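Side-chain contact in periplasmic binding protein (Thermotoga lettingae TMO, PDB 4RY8), which binds 5-methylthioribose in the cleft between its two lobes and probably delivers it to a membrane transporter: residues D183-T186 with R187-A191. Sequence-based numbering, arbitrary orientation.
Sequences DTQT and RMEAA
Arg187 N donates to Asp183 O at 3.1 Å, nearly straight at 170°, and Met188 N to Thr184 O and Glu189 N to Gln185 O repeat this i to i+4 bond; the Ala190 N to Thr186 O bond is weak. Arg187 sets CG anti to its own carbonyl carbon (chi1 -68°), and its extended chain runs back toward the helix start: CD lies 3.4 Å from Asp183 O, and the guanidinium turns its edge to that oxygen. No salt bridge forms, for Arg187 NH1 stays 5.3 Å from Asp183 OD2, which is hydrogen-bonded to Thr177. Two residues further along the helix, Glu189 CG rests 3.5 Å from Gln185 O, while Glu189 OE2 comes within 4.1 Å of Gln185 CG, the amide and carboxylate planes 76° apart. With an alanine here instead of Glu189, CG and the carboxylate are lost while the backbone bond stays, which would probably open a gap beside Gln185 O and leave the Gln185 side chain freer to turn on that side. Facing inward, Thr184 and Met188 meet Val142 and Ile140 of strand 137-142, and Thr184 OG1 bonds back to Thr180 O. This pattern is that of an amphipathic alpha-helix, here 180-194, packed on the mixed sheet of one lobe in the two-lobed periplasmic binding protein fold.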
# COMPACT_ATOMS: atom_id res chain seq x y z
N ASP C 183 -7.15 -14.93 25.89
CA ASP C 183 -6.91 -13.71 26.68
C ASP C 183 -7.51 -12.46 26.02
O ASP C 183 -8.02 -11.57 26.70
CB ASP C 183 -5.42 -13.55 27.01
CG ASP C 183 -4.88 -14.72 27.88
OD1 ASP C 183 -5.65 -15.30 28.70
OD2 ASP C 183 -3.68 -15.05 27.72
N THR C 184 -7.50 -12.41 24.69
CA THR C 184 -8.11 -11.29 23.95
C THR C 184 -9.64 -11.31 24.07
O THR C 184 -10.28 -10.28 24.03
CB THR C 184 -7.74 -11.32 22.46
OG1 THR C 184 -6.32 -11.51 22.29
CG2 THR C 184 -8.15 -10.03 21.78
N GLN C 185 -10.24 -12.48 24.22
CA GLN C 185 -11.67 -12.53 24.43
C GLN C 185 -12.02 -11.80 25.74
O GLN C 185 -12.95 -11.01 25.81
CB GLN C 185 -12.17 -13.95 24.48
CG GLN C 185 -13.68 -14.00 24.54
CD GLN C 185 -14.25 -15.37 24.33
OE1 GLN C 185 -13.59 -16.25 23.80
NE2 GLN C 185 -15.46 -15.55 24.77
N THR C 186 -11.26 -12.11 26.77
CA THR C 186 -11.52 -11.56 28.09
C THR C 186 -11.41 -10.04 28.02
O THR C 186 -12.27 -9.33 28.50
CB THR C 186 -10.54 -12.12 29.11
OG1 THR C 186 -10.77 -13.52 29.22
CG2 THR C 186 -10.76 -11.49 30.50
N ARG C 187 -10.32 -9.57 27.43
CA ARG C 187 -10.08 -8.13 27.27
C ARG C 187 -11.19 -7.47 26.48
O ARG C 187 -11.60 -6.37 26.81
CB ARG C 187 -8.75 -7.88 26.55
CG ARG C 187 -7.49 -8.25 27.32
CD ARG C 187 -6.35 -8.59 26.35
NE ARG C 187 -5.06 -8.25 26.97
CZ ARG C 187 -4.49 -8.92 27.97
NH1 ARG C 187 -5.04 -10.02 28.47
NH2 ARG C 187 -3.33 -8.49 28.47
N MET C 188 -11.65 -8.11 25.41
CA MET C 188 -12.66 -7.53 24.57
C MET C 188 -13.98 -7.36 25.33
O MET C 188 -14.63 -6.32 25.15
CB MET C 188 -12.81 -8.32 23.26
CG MET C 188 -13.80 -7.73 22.28
SD MET C 188 -13.30 -6.22 21.43
CE MET C 188 -14.86 -5.72 20.71
N GLU C 189 -14.34 -8.33 26.20
CA GLU C 189 -15.53 -8.25 27.06
C GLU C 189 -15.50 -6.97 27.87
O GLU C 189 -16.50 -6.23 27.93
CB GLU C 189 -15.61 -9.40 28.07
CG GLU C 189 -15.97 -10.78 27.53
CD GLU C 189 -15.64 -11.86 28.56
OE1 GLU C 189 -15.67 -11.60 29.79
OE2 GLU C 189 -15.32 -12.98 28.15
N ALA C 190 -14.33 -6.70 28.47
CA ALA C 190 -14.15 -5.48 29.29
C ALA C 190 -14.15 -4.21 28.45
O ALA C 190 -14.76 -3.21 28.86
CB ALA C 190 -12.87 -5.56 30.15
N ALA C 191 -13.47 -4.23 27.29
CA ALA C 191 -13.40 -3.09 26.37
C ALA C 191 -14.78 -2.63 25.84
O ALA C 191 -15.02 -1.44 25.72
CB ALA C 191 -12.45 -3.37 25.20